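Local coordinates for protein probable thioesterase (Thermus thermophilus, PDB 1Z54) that probably hydrolyses the thioester bond of acyl-coenzyme A substrates, as a tetrameric hotdog-fold member of the 4-hydroxybenzoyl-CoA thioesterase family, at residues T5-R10 and L29-V34; A40-H45 and Y123-V128; H107-G112 and R117-I122. One frame throughout, in Å; residues are numbered along the deposited sequence.

Contact 1. Residues T5-R10 and L29-V34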
ATOM      1  N   THR A   5     -10.528  15.241 -10.144  1.00 21.58           N
ATOM      2  CA  THR A   5      -9.165  15.031  -9.684  1.00 19.79           C
ATOM      3  C   THR A   5      -8.419  14.122 -10.642  1.00 20.00           C
ATOM      4  O   THR A   5      -8.819  12.978 -10.857  1.00 19.33           O
ATOM      5  CB  THR A   5      -9.148  14.371  -8.292  1.00 19.14           C
ATOM      6  OG1 THR A   5      -9.962  15.134  -7.393  1.00 19.20           O
ATOM      7  CG2 THR A   5      -7.721  14.302  -7.749  1.00 15.95           C
ATOM      8  N   ARG A   6      -7.335  14.627 -11.219  1.00 19.63           N
ATOM      9  CA  ARG A   6      -6.538  13.824 -12.137  1.00 22.41           C
ATOM     10  C   ARG A   6      -5.501  13.024 -11.343  1.00 21.77           C
ATOM     11  O   ARG A   6      -4.809  13.565 -10.481  1.00 21.85           O
ATOM     12  CB  ARG A   6      -5.847  14.721 -13.170  1.00 25.59           C
ATOM     13  CG  ARG A   6      -6.814  15.376 -14.150  1.00 33.62           C
ATOM     14  CD  ARG A   6      -6.090  16.256 -15.158  1.00 39.68           C
ATOM     15  NE  ARG A   6      -5.109  15.495 -15.927  1.00 47.31           N
ATOM     16  CZ  ARG A   6      -4.393  15.991 -16.933  1.00 50.44           C
ATOM     17  NH1 ARG A   6      -3.524  15.216 -17.572  1.00 52.32           N
ATOM     18  NH2 ARG A   6      -4.545  17.261 -17.304  1.00 51.89           N
ATOM     19  N   ILE A   7      -5.403  11.731 -11.631  1.00 19.89           N
ATOM     20  CA  ILE A   7      -4.457  10.875 -10.924  1.00 17.63           C
ATOM     21  C   ILE A   7      -3.650  10.023 -11.890  1.00 16.13           C
ATOM     22  O   ILE A   7      -4.206   9.218 -12.640  1.00 15.58           O
ATOM     23  CB  ILE A   7      -5.195   9.944  -9.924  1.00 18.04           C
ATOM     24  CG1 ILE A   7      -5.841  10.776  -8.814  1.00 16.28           C
ATOM     25  CG2 ILE A   7      -4.226   8.936  -9.325  1.00 15.78           C
ATOM     26  CD1 ILE A   7      -6.611   9.951  -7.785  1.00 14.72           C
ATOM     27  N   LYS A   8      -2.335  10.212 -11.881  1.00 16.96           N
ATOM     28  CA  LYS A   8      -1.455   9.428 -12.739  1.00 18.28           C
ATOM     29  C   LYS A   8      -1.198   8.086 -12.050  1.00 17.65           C
ATOM     30  O   LYS A   8      -0.686   8.044 -10.931  1.00 16.81           O
ATOM     31  CB  LYS A   8      -0.137  10.165 -12.951  1.00 19.32           C
ATOM     32  CG  LYS A   8       0.845   9.458 -13.872  1.00 22.25           C
ATOM     33  CD  LYS A   8       2.067  10.334 -14.113  1.00 25.82           C
ATOM     34  CE  LYS A   8       3.130   9.626 -14.924  1.00 27.91           C
ATOM     35  NZ  LYS A   8       4.236  10.560 -15.320  1.00 32.92           N
ATOM     36  N   VAL A   9      -1.564   6.992 -12.716  1.00 16.40           N
ATOM     37  CA  VAL A   9      -1.364   5.668 -12.140  1.00 17.44           C
ATOM     38  C   VAL A   9       0.098   5.415 -11.815  1.00 16.84           C
ATOM     39  O   VAL A   9       0.989   5.733 -12.602  1.00 17.34           O
ATOM     40  CB  VAL A   9      -1.842   4.548 -13.085  1.00 16.25           C
ATOM     41  CG1 VAL A   9      -1.491   3.176 -12.481  1.00 12.66           C
ATOM     42  CG2 VAL A   9      -3.343   4.662 -13.301  1.00 17.01           C
ATOM     43  N   ARG A  10       0.341   4.850 -10.642  1.00 18.48           N
ATOM     44  CA  ARG A  10       1.695   4.532 -10.220  1.00 19.17           C
ATOM     45  C   ARG A  10       1.961   3.037 -10.435  1.00 19.90           C
ATOM     46  O   ARG A  10       1.074   2.200 -10.251  1.00 18.84           O
ATOM     47  CB  ARG A  10       1.890   4.947  -8.755  1.00 22.02           C
ATOM     48  CG  ARG A  10       2.529   6.339  -8.632  1.00 25.71           C
ATOM     49  CD  ARG A  10       1.759   7.351  -7.773  1.00 25.11           C
ATOM     50  NE  ARG A  10       1.743   7.011  -6.359  1.00 23.05           N
ATOM     51  CZ  ARG A  10       1.694   7.900  -5.368  1.00 20.79           C
ATOM     52  NH1 ARG A  10       1.675   7.485  -4.109  1.00 13.06           N
ATOM     53  NH2 ARG A  10       1.687   9.200  -5.626  1.00 22.23           N
ATOM     54  N   LEU A  29     -10.220   7.317  -4.553  1.00 12.63           N
ATOM     55  CA  LEU A  29     -11.433   7.993  -4.094  1.00 12.14           C
ATOM     56  C   LEU A  29     -11.101   8.970  -2.965  1.00 14.09           C
ATOM     57  O   LEU A  29     -11.645  10.073  -2.902  1.00 11.87           O
ATOM     58  CB  LEU A  29     -12.473   6.980  -3.586  1.00 12.17           C
ATOM     59  CG  LEU A  29     -13.040   5.981  -4.608  1.00 14.62           C
ATOM     60  CD1 LEU A  29     -14.270   5.298  -4.036  1.00 12.15           C
ATOM     61  CD2 LEU A  29     -13.411   6.712  -5.896  1.00 13.01           C
ATOM     62  N   GLU A  30     -10.222   8.546  -2.064  1.00 14.33           N
ATOM     63  CA  GLU A  30      -9.821   9.379  -0.940  1.00 14.24           C
ATOM     64  C   GLU A  30      -9.090  10.624  -1.438  1.00 12.52           C
ATOM     65  O   GLU A  30      -9.344  11.727  -0.969  1.00 11.99           O
ATOM     66  CB  GLU A  30      -8.924   8.582   0.018  1.00 12.96           C
ATOM     67  CG  GLU A  30      -8.361   9.395   1.197  1.00 12.49           C
ATOM     68  CD  GLU A  30      -7.487   8.550   2.129  1.00 11.29           C
ATOM     69  OE1 GLU A  30      -7.942   8.200   3.241  1.00 10.04           O
ATOM     70  OE2 GLU A  30      -6.347   8.223   1.735  1.00 10.73           O
ATOM     71  N   ALA A  31      -8.186  10.443  -2.393  1.00 11.97           N
ATOM     72  CA  ALA A  31      -7.443  11.572  -2.939  1.00 12.90           C
ATOM     73  C   ALA A  31      -8.414  12.590  -3.541  1.00 13.63           C
ATOM     74  O   ALA A  31      -8.271  13.794  -3.317  1.00 11.99           O
ATOM     75  CB  ALA A  31      -6.456  11.087  -4.000  1.00 12.85           C
ATOM     76  N   ALA A  32      -9.405  12.096  -4.286  1.00 14.04           N
ATOM     77  CA  ALA A  32     -10.406  12.952  -4.922  1.00 14.99           C
ATOM     78  C   ALA A  32     -11.258  13.640  -3.866  1.00 16.06           C
ATOM     79  O   ALA A  32     -11.549  14.831  -3.971  1.00 15.19           O
ATOM     80  CB  ALA A  32     -11.290  12.128  -5.848  1.00 14.22           C
ATOM     81  N   ARG A  33     -11.667  12.880  -2.852  1.00 13.95           N
ATOM     82  CA  ARG A  33     -12.469  13.435  -1.767  1.00 13.83           C
ATOM     83  C   ARG A  33     -11.687  14.571  -1.081  1.00 15.23           C
ATOM     84  O   ARG A  33     -12.218  15.661  -0.831  1.00 13.97           O
ATOM     85  CB  ARG A  33     -12.813  12.326  -0.756  1.00 13.04           C
ATOM     86  CG  ARG A  33     -13.572  12.812   0.472  1.00 13.36           C
ATOM     87  CD  ARG A  33     -14.115  11.675   1.356  1.00 14.38           C
ATOM     88  NE  ARG A  33     -13.103  10.792   1.955  1.00 16.80           N
ATOM     89  CZ  ARG A  33     -12.708   9.630   1.435  1.00 18.85           C
ATOM     90  NH1 ARG A  33     -13.226   9.193   0.294  1.00 17.77           N
ATOM     91  NH2 ARG A  33     -11.820   8.875   2.074  1.00 17.28           N
ATOM     92  N   VAL A  34     -10.415  14.308  -0.793  1.00 14.40           N
ATOM     93  CA  VAL A  34      -9.544  15.281  -0.144  1.00 15.57           C
ATOM     94  C   VAL A  34      -9.379  16.554  -0.995  1.00 17.35           C
ATOM     95  O   VAL A  34      -9.374  17.676  -0.478  1.00 15.55           O
ATOM     96  CB  VAL A  34      -8.156  14.640   0.133  1.00 18.80           C
ATOM     97  CG1 VAL A  34      -7.108  15.714   0.332  1.00 17.11           C
ATOM     98  CG2 VAL A  34      -8.247  13.732   1.363  1.00 16.06           C
TER
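Thr5 and Ile7, two residues of strand 3-8 whose side chains leave the same side of the strand, rest on Ala31 and Ala32 of helix 24-39. The apolar part of the contact is small. Ile7 reaches over with the last carbon of its extended branch, its CD1 lying 4.0 Å from CB of Ala31, while Thr5 CB lies 3.9 Å from the methyl CB of Ala32.

The threonine hydroxyl packs against the helix backbone, OG1 lying 3.3 Å from CA of Ala32. Its chi1 of -53° sets OG1 beside the backbone N and opposite the carbonyl carbon, and there its polar needs are met by a hydrogen bond with OD2 of Asp35, one turn further along the helix.

The axes of residues 5-8 and 29-34 approach to 8.7 Å, their directions 143° apart. This is the hotdog arrangement, a long central helix wrapped by a curved antiparallel sheet. Next to strand 3-8, which is outermost in the sheet of this chain, strand 72-82 continues the cover over Ala32 through Val75 and Thr77; Leu29, pointing away from strand 3-8, packs on Leu59 and Leu61 of strand 52-63 and on Tyr91 of strand 86-95.

Contact 2. Residues A40-H45 and Y123-V128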
ATOM      1  N   ALA A  40     -13.009  23.323  -1.765  1.00 24.11           N
ATOM      2  CA  ALA A  40     -14.162  23.964  -1.149  1.00 24.12           C
ATOM      3  C   ALA A  40     -13.737  24.868   0.008  1.00 24.50           C
ATOM      4  O   ALA A  40     -14.578  25.436   0.701  1.00 22.29           O
ATOM      5  CB  ALA A  40     -15.130  22.910  -0.646  1.00 24.78           C
ATOM      6  N   GLY A  41     -12.429  24.999   0.210  1.00 23.10           N
ATOM      7  CA  GLY A  41     -11.932  25.822   1.299  1.00 24.62           C
ATOM      8  C   GLY A  41     -11.949  25.079   2.625  1.00 23.76           C
ATOM      9  O   GLY A  41     -11.950  25.688   3.695  1.00 23.91           O
ATOM     10  N   LEU A  42     -11.975  23.751   2.560  1.00 22.30           N
ATOM     11  CA  LEU A  42     -11.980  22.933   3.769  1.00 21.53           C
ATOM     12  C   LEU A  42     -10.868  21.888   3.715  1.00 21.21           C
ATOM     13  O   LEU A  42     -11.128  20.688   3.856  1.00 20.68           O
ATOM     14  CB  LEU A  42     -13.336  22.239   3.936  1.00 22.80           C
ATOM     15  CG  LEU A  42     -14.557  23.067   4.350  1.00 23.24           C
ATOM     16  CD1 LEU A  42     -14.734  24.271   3.437  1.00 25.07           C
ATOM     17  CD2 LEU A  42     -15.788  22.174   4.293  1.00 24.37           C
ATOM     18  N   PRO A  43      -9.615  22.329   3.508  1.00 19.97           N
ATOM     19  CA  PRO A  43      -8.483  21.392   3.441  1.00 20.57           C
ATOM     20  C   PRO A  43      -8.589  20.415   4.615  1.00 18.45           C
ATOM     21  O   PRO A  43      -8.630  20.836   5.766  1.00 17.33           O
ATOM     22  CB  PRO A  43      -7.262  22.317   3.516  1.00 21.09           C
ATOM     23  CG  PRO A  43      -7.780  23.520   4.295  1.00 21.38           C
ATOM     24  CD  PRO A  43      -9.140  23.717   3.668  1.00 21.05           C
ATOM     25  N   TYR A  44      -8.655  19.120   4.308  1.00 17.65           N
ATOM     26  CA  TYR A  44      -8.829  18.084   5.323  1.00 17.82           C
ATOM     27  C   TYR A  44      -7.784  18.010   6.432  1.00 19.20           C
ATOM     28  O   TYR A  44      -8.097  17.600   7.555  1.00 18.91           O
ATOM     29  CB  TYR A  44      -8.961  16.699   4.667  1.00 17.83           C
ATOM     30  CG  TYR A  44      -9.510  15.654   5.618  1.00 16.20           C
ATOM     31  CD1 TYR A  44     -10.781  15.796   6.169  1.00 16.59           C
ATOM     32  CD2 TYR A  44      -8.730  14.573   6.034  1.00 15.14           C
ATOM     33  CE1 TYR A  44     -11.262  14.899   7.117  1.00 16.13           C
ATOM     34  CE2 TYR A  44      -9.205  13.666   6.986  1.00 15.66           C
ATOM     35  CZ  TYR A  44     -10.468  13.842   7.525  1.00 15.67           C
ATOM     36  OH  TYR A  44     -10.929  12.990   8.500  1.00 17.00           O
ATOM     37  N   HIS A  45      -6.548  18.389   6.135  1.00 19.77           N
ATOM     38  CA  HIS A  45      -5.520  18.335   7.160  1.00 21.41           C
ATOM     39  C   HIS A  45      -5.839  19.365   8.238  1.00 23.18           C
ATOM     40  O   HIS A  45      -5.602  19.123   9.421  1.00 23.45           O
ATOM     41  CB  HIS A  45      -4.133  18.576   6.551  1.00 19.26           C
ATOM     42  CG  HIS A  45      -3.976  19.904   5.882  1.00 20.54           C
ATOM     43  ND1 HIS A  45      -3.387  20.984   6.502  1.00 22.11           N
ATOM     44  CD2 HIS A  45      -4.307  20.322   4.635  1.00 21.82           C
ATOM     45  CE1 HIS A  45      -3.354  22.008   5.667  1.00 22.06           C
ATOM     46  NE2 HIS A  45      -3.906  21.633   4.527  1.00 21.38           N
ATOM     47  N   TYR A 123     -20.360  22.637   8.270  1.00 21.01           N
ATOM     48  CA  TYR A 123     -21.676  22.259   7.768  1.00 23.38           C
ATOM     49  C   TYR A 123     -22.136  23.305   6.760  1.00 22.89           C
ATOM     50  O   TYR A 123     -22.577  22.982   5.661  1.00 23.22           O
ATOM     51  CB  TYR A 123     -22.682  22.178   8.921  1.00 22.97           C
ATOM     52  CG  TYR A 123     -24.086  21.840   8.464  1.00 28.84           C
ATOM     53  CD1 TYR A 123     -24.424  20.540   8.083  1.00 28.63           C
ATOM     54  CD2 TYR A 123     -25.062  22.833   8.358  1.00 28.87           C
ATOM     55  CE1 TYR A 123     -25.697  20.238   7.603  1.00 31.04           C
ATOM     56  CE2 TYR A 123     -26.338  22.541   7.882  1.00 29.44           C
ATOM     57  CZ  TYR A 123     -26.648  21.244   7.506  1.00 31.43           C
ATOM     58  OH  TYR A 123     -27.904  20.957   7.025  1.00 32.78           O
ATOM     59  N   ARG A 124     -22.015  24.565   7.153  1.00 24.11           N
ATOM     60  CA  ARG A 124     -22.410  25.692   6.320  1.00 25.83           C
ATOM     61  C   ARG A 124     -21.728  25.663   4.948  1.00 24.90           C
ATOM     62  O   ARG A 124     -22.386  25.802   3.909  1.00 23.66           O
ATOM     63  CB  ARG A 124     -22.072  26.983   7.069  1.00 30.03           C
ATOM     64  CG  ARG A 124     -22.550  28.266   6.435  1.00 35.66           C
ATOM     65  CD  ARG A 124     -22.397  29.394   7.441  1.00 40.51           C
ATOM     66  NE  ARG A 124     -21.022  29.500   7.924  1.00 45.78           N
ATOM     67  CZ  ARG A 124     -20.669  30.104   9.056  1.00 48.30           C
ATOM     68  NH1 ARG A 124     -19.390  30.152   9.410  1.00 49.20           N
ATOM     69  NH2 ARG A 124     -21.590  30.649   9.840  1.00 47.99           N
ATOM     70  N   ALA A 125     -20.413  25.463   4.941  1.00 22.27           N
ATOM     71  CA  ALA A 125     -19.659  25.428   3.692  1.00 22.81           C
ATOM     72  C   ALA A 125     -20.038  24.232   2.807  1.00 23.25           C
ATOM     73  O   ALA A 125     -20.180  24.368   1.583  1.00 20.09           O
ATOM     74  CB  ALA A 125     -18.163  25.407   3.992  1.00 24.82           C
ATOM     75  N   LEU A 126     -20.204  23.067   3.426  1.00 22.44           N
ATOM     76  CA  LEU A 126     -20.565  21.866   2.688  1.00 22.89           C
ATOM     77  C   LEU A 126     -21.974  21.998   2.113  1.00 23.29           C
ATOM     78  O   LEU A 126     -22.255  21.511   1.016  1.00 24.34           O
ATOM     79  CB  LEU A 126     -20.487  20.631   3.601  1.00 21.61           C
ATOM     80  CG  LEU A 126     -19.091  20.222   4.099  1.00 23.37           C
ATOM     81  CD1 LEU A 126     -19.200  19.075   5.088  1.00 22.40           C
ATOM     82  CD2 LEU A 126     -18.221  19.815   2.913  1.00 24.47           C
ATOM     83  N   SER A 127     -22.856  22.661   2.851  1.00 23.53           N
ATOM     84  CA  SER A 127     -24.237  22.834   2.402  1.00 25.42           C
ATOM     85  C   SER A 127     -24.302  23.468   1.022  1.00 26.32           C
ATOM     86  O   SER A 127     -25.137  23.098   0.199  1.00 27.10           O
ATOM     87  CB  SER A 127     -25.027  23.695   3.392  1.00 24.98           C
ATOM     88  OG  SER A 127     -25.336  22.979   4.575  1.00 26.26           O
ATOM     89  N   VAL A 128     -23.413  24.420   0.765  1.00 25.25           N
ATOM     90  CA  VAL A 128     -23.399  25.095  -0.525  1.00 27.49           C
ATOM     91  C   VAL A 128     -23.168  24.099  -1.656  1.00 28.05           C
ATOM     92  O   VAL A 128     -23.638  24.300  -2.775  1.00 27.42           O
ATOM     93  CB  VAL A 128     -22.285  26.164  -0.597  1.00 27.01           C
ATOM     94  CG1 VAL A 128     -22.410  26.954  -1.892  1.00 28.36           C
ATOM     95  CG2 VAL A 128     -22.364  27.089   0.604  1.00 27.57           C
TER
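Leu42 carries this contact alone on its side, spreading its two methyl groups over Ala125 and Leu126 of helix 120-129. The approach to it begins at Ala40, whose CB points toward the C-terminal helix but comes no nearer to residues 123-128 than 5.6 Å, to CD2 of Leu126; it packs instead on Leu129, further along the same helix. Gly41 then turns the chain out of helix 24-39. Its positive phi of 82° and two bonds back into the last turn make a Schellman motif, and at these backbone angles a CB would collide with the carbonyl O of Ala40, which suits glycine.

Next comes Leu42 itself, in the short link between helices 24-39 and 44-48. Its CG stands opposite the carbonyl carbon and beside the backbone N (chi1 -72°), which turns both methyls onto the helix. CD1 meets the methyl of Ala125, 3.7 Å from its CB. CD2 lies within 4.0 Å of that same CB and also rests at an angle against the branched end of Leu126, 3.8 Å from its CG and 3.7 Å from its CD2. In the hotdog fold of this chain, the link thus lies against the C-terminal helix that follows the last strand of the sheet. Leu126 is buried, packing also on Leu37 of helix 24-39 and on Leu79 and Leu82 of strand 72-82, so it joins both central helix and sheet to this helix.

Pro43 follows as the N-cap residue of helix 44-48. In the first turn of that helix Tyr44 packs on Leu37, and its hydroxyl hydrogen-bonds to the backbone N of Phe54.

Contact 3. Residues H107-G112 and R117-I122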
ATOM      1  N   HIS A 107     -19.788   8.639   5.205  1.00 22.69           N
ATOM      2  CA  HIS A 107     -18.995   9.063   6.351  1.00 20.02           C
ATOM      3  C   HIS A 107     -19.846   9.541   7.515  1.00 21.44           C
ATOM      4  O   HIS A 107     -20.982   9.977   7.344  1.00 20.93           O
ATOM      5  CB  HIS A 107     -18.072  10.228   5.980  1.00 16.43           C
ATOM      6  CG  HIS A 107     -17.095   9.929   4.891  1.00 15.93           C
ATOM      7  ND1 HIS A 107     -17.462   9.818   3.567  1.00 17.95           N
ATOM      8  CD2 HIS A 107     -15.749   9.771   4.924  1.00 13.28           C
ATOM      9  CE1 HIS A 107     -16.386   9.611   2.830  1.00 16.19           C
ATOM     10  NE2 HIS A 107     -15.332   9.579   3.629  1.00 16.43           N
ATOM     11  N   LEU A 108     -19.275   9.451   8.707  1.00 22.20           N
ATOM     12  CA  LEU A 108     -19.913   9.966   9.903  1.00 23.37           C
ATOM     13  C   LEU A 108     -18.930  11.066  10.271  1.00 23.13           C
ATOM     14  O   LEU A 108     -17.851  11.157   9.672  1.00 19.83           O
ATOM     15  CB  LEU A 108     -19.967   8.918  11.020  1.00 23.43           C
ATOM     16  CG  LEU A 108     -21.099   7.889  10.965  1.00 25.46           C
ATOM     17  CD1 LEU A 108     -21.003   7.002  12.202  1.00 25.57           C
ATOM     18  CD2 LEU A 108     -22.463   8.584  10.918  1.00 26.43           C
ATOM     19  N   CYS A 109     -19.286  11.911  11.228  1.00 23.48           N
ATOM     20  CA  CYS A 109     -18.375  12.969  11.631  1.00 25.24           C
ATOM     21  C   CYS A 109     -17.937  12.710  13.056  1.00 26.57           C
ATOM     22  O   CYS A 109     -18.763  12.495  13.942  1.00 25.25           O
ATOM     23  CB  CYS A 109     -19.040  14.345  11.531  1.00 25.78           C
ATOM     24  SG  CYS A 109     -17.951  15.722  12.029  1.00 25.70           S
ATOM     25  N   GLN A 110     -16.628  12.710  13.269  1.00 28.36           N
ATOM     26  CA  GLN A 110     -16.087  12.469  14.595  1.00 31.93           C
ATOM     27  C   GLN A 110     -15.367  13.709  15.106  1.00 32.43           C
ATOM     28  O   GLN A 110     -14.518  14.277  14.422  1.00 32.76           O
ATOM     29  CB  GLN A 110     -15.120  11.286  14.555  1.00 33.10           C
ATOM     30  CG  GLN A 110     -14.608  10.834  15.914  1.00 35.36           C
ATOM     31  CD  GLN A 110     -13.706   9.618  15.808  1.00 35.53           C
ATOM     32  OE1 GLN A 110     -14.094   8.590  15.250  1.00 36.03           O
ATOM     33  NE2 GLN A 110     -12.498   9.727  16.346  1.00 36.30           N
ATOM     34  N   VAL A 111     -15.730  14.133  16.307  1.00 33.38           N
ATOM     35  CA  VAL A 111     -15.103  15.292  16.925  1.00 35.23           C
ATOM     36  C   VAL A 111     -14.674  14.902  18.333  1.00 34.71           C
ATOM     37  O   VAL A 111     -15.508  14.645  19.198  1.00 32.34           O
ATOM     38  CB  VAL A 111     -16.079  16.503  16.968  1.00 36.00           C
ATOM     39  CG1 VAL A 111     -17.422  16.068  17.477  1.00 39.13           C
ATOM     40  CG2 VAL A 111     -15.528  17.596  17.861  1.00 37.88           C
ATOM     41  N   GLY A 112     -13.364  14.837  18.549  1.00 36.46           N
ATOM     42  CA  GLY A 112     -12.856  14.467  19.858  1.00 38.67           C
ATOM     43  C   GLY A 112     -13.268  13.066  20.280  1.00 41.49           C
ATOM     44  O   GLY A 112     -13.931  12.876  21.308  1.00 42.29           O
ATOM     45  N   ARG A 117     -22.392  15.864  15.573  1.00 27.97           N
ATOM     46  CA  ARG A 117     -22.856  16.661  14.450  1.00 30.04           C
ATOM     47  C   ARG A 117     -21.660  17.377  13.835  1.00 28.98           C
ATOM     48  O   ARG A 117     -20.673  17.660  14.517  1.00 25.66           O
ATOM     49  CB  ARG A 117     -23.874  17.712  14.904  1.00 33.44           C
ATOM     50  CG  ARG A 117     -25.042  17.184  15.725  1.00 37.93           C
ATOM     51  CD  ARG A 117     -26.060  18.292  15.970  1.00 41.81           C
ATOM     52  NE  ARG A 117     -25.415  19.555  16.332  1.00 46.44           N
ATOM     53  CZ  ARG A 117     -24.689  19.749  17.430  1.00 49.02           C
ATOM     54  NH1 ARG A 117     -24.506  18.762  18.299  1.00 51.34           N
ATOM     55  NH2 ARG A 117     -24.138  20.933  17.662  1.00 50.77           N
ATOM     56  N   ILE A 118     -21.748  17.659  12.543  1.00 27.87           N
ATOM     57  CA  ILE A 118     -20.685  18.371  11.842  1.00 27.69           C
ATOM     58  C   ILE A 118     -20.678  19.815  12.353  1.00 27.64           C
ATOM     59  O   ILE A 118     -21.709  20.482  12.338  1.00 26.42           O
ATOM     60  CB  ILE A 118     -20.949  18.391  10.327  1.00 27.29           C
ATOM     61  CG1 ILE A 118     -20.949  16.960   9.787  1.00 26.84           C
ATOM     62  CG2 ILE A 118     -19.922  19.262   9.630  1.00 26.68           C
ATOM     63  CD1 ILE A 118     -21.380  16.842   8.348  1.00 27.66           C
ATOM     64  N   PRO A 119     -19.521  20.306  12.828  1.00 27.51           N
ATOM     65  CA  PRO A 119     -19.469  21.687  13.322  1.00 27.48           C
ATOM     66  C   PRO A 119     -20.071  22.686  12.326  1.00 26.63           C
ATOM     67  O   PRO A 119     -19.913  22.544  11.115  1.00 24.89           O
ATOM     68  CB  PRO A 119     -17.971  21.917  13.581  1.00 27.42           C
ATOM     69  CG  PRO A 119     -17.282  20.829  12.785  1.00 30.75           C
ATOM     70  CD  PRO A 119     -18.206  19.658  12.939  1.00 27.15           C
ATOM     71  N   GLU A 120     -20.759  23.692  12.859  1.00 26.59           N
ATOM     72  CA  GLU A 120     -21.432  24.713  12.059  1.00 25.68           C
ATOM     73  C   GLU A 120     -20.704  25.282  10.850  1.00 24.89           C
ATOM     74  O   GLU A 120     -21.229  25.244   9.738  1.00 21.88           O
ATOM     75  CB  GLU A 120     -21.868  25.866  12.960  1.00 28.78           C
ATOM     76  CG  GLU A 120     -22.908  25.472  13.987  1.00 32.01           C
ATOM     77  CD  GLU A 120     -24.104  24.782  13.360  1.00 35.35           C
ATOM     78  OE1 GLU A 120     -24.592  25.274  12.315  1.00 36.95           O
ATOM     79  OE2 GLU A 120     -24.557  23.753  13.913  1.00 34.91           O
ATOM     80  N   ASP A 121     -19.507  25.817  11.052  1.00 24.21           N
ATOM     81  CA  ASP A 121     -18.770  26.406   9.942  1.00 26.70           C
ATOM     82  C   ASP A 121     -18.489  25.420   8.811  1.00 27.09           C
ATOM     83  O   ASP A 121     -18.482  25.803   7.642  1.00 29.60           O
ATOM     84  CB  ASP A 121     -17.453  27.023  10.427  1.00 28.93           C
ATOM     85  CG  ASP A 121     -16.455  25.984  10.902  1.00 32.24           C
ATOM     86  OD1 ASP A 121     -15.241  26.275  10.865  1.00 32.56           O
ATOM     87  OD2 ASP A 121     -16.881  24.889  11.325  1.00 34.82           O
ATOM     88  N   ILE A 122     -18.260  24.156   9.148  1.00 23.68           N
ATOM     89  CA  ILE A 122     -17.997  23.149   8.127  1.00 22.91           C
ATOM     90  C   ILE A 122     -19.310  22.731   7.461  1.00 22.95           C
ATOM     91  O   ILE A 122     -19.366  22.489   6.243  1.00 20.47           O
ATOM     92  CB  ILE A 122     -17.323  21.900   8.736  1.00 22.50           C
ATOM     93  CG1 ILE A 122     -15.937  22.276   9.272  1.00 23.61           C
ATOM     94  CG2 ILE A 122     -17.230  20.792   7.690  1.00 20.53           C
ATOM     95  CD1 ILE A 122     -15.219  21.139  10.014  1.00 23.40           C
TER
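The end of the long strand 98-111 and the connection that leads into the C-terminal helix fold back on each other here, with Cys109 set against Ile118. Their CA atoms are 5.9 Å apart, the nearest pair between the two segments. Cys109 sends its side chain straight at the returning chain: chi1 of 180° sets SG opposite its own backbone N, and the sulfur lies over the backbone of the connection, 3.8 Å from CA of Ile118. Behind it, Cys109 CB packs at 3.7 Å against CG1 of Ile118, the branch that chi1 of -63° leaves beside the isoleucine's backbone N. The sulfur also comes within 4.0 Å of CD in the Pro119 ring, so the thiol is bordered by two consecutive residues. Its distance to the carbonyl O of Arg117 is longer, 4.2 Å, and the contact is essentially one of van der Waals packing.

Strand 98-111 lies between strands 86-95 and 52-63 in the antiparallel sheet of the hotdog fold, and both neighbours help enclose this corner. Val52 and Phe54 of strand 52-63 pack on Cys109, while Leu87 of strand 86-95 packs on Ile118. A backbone hydrogen bond between Cys109 and Ala116 ties the return more directly to the strand.

Pro119 occupies the N-cap position of helix 120-129, and its carbonyl O accepts a weak hydrogen bond from Ile122 N. Within this first turn Asp121 forms a salt bridge through OD1 with Arg50.

Contacts 2 and 3 are neighbours, their centres about 11 Å apart, and share helix 120-129: contact 3 lies at its N-terminal start, contact 2 one turn further on. They touch, CD2 of Leu42 lying 3.9 Å from CG2 of Ile122, and contact 3 is nested inside the chain loop that contact 2 closes. Contact 1 lies farther off, centres about 18 Å from contact 2 and 23 Å from contact 3, but helix 24-39 leads from it to the link holding Leu42. Arg33 of that helix also packs on His107. Near contact 1, Glu30 and Arg33 hydrogen-bond to a glycerol, probably from crystallisation; Glu30 also hydrogen-bonds to His21 of the third subunit, whose His22 packs on both.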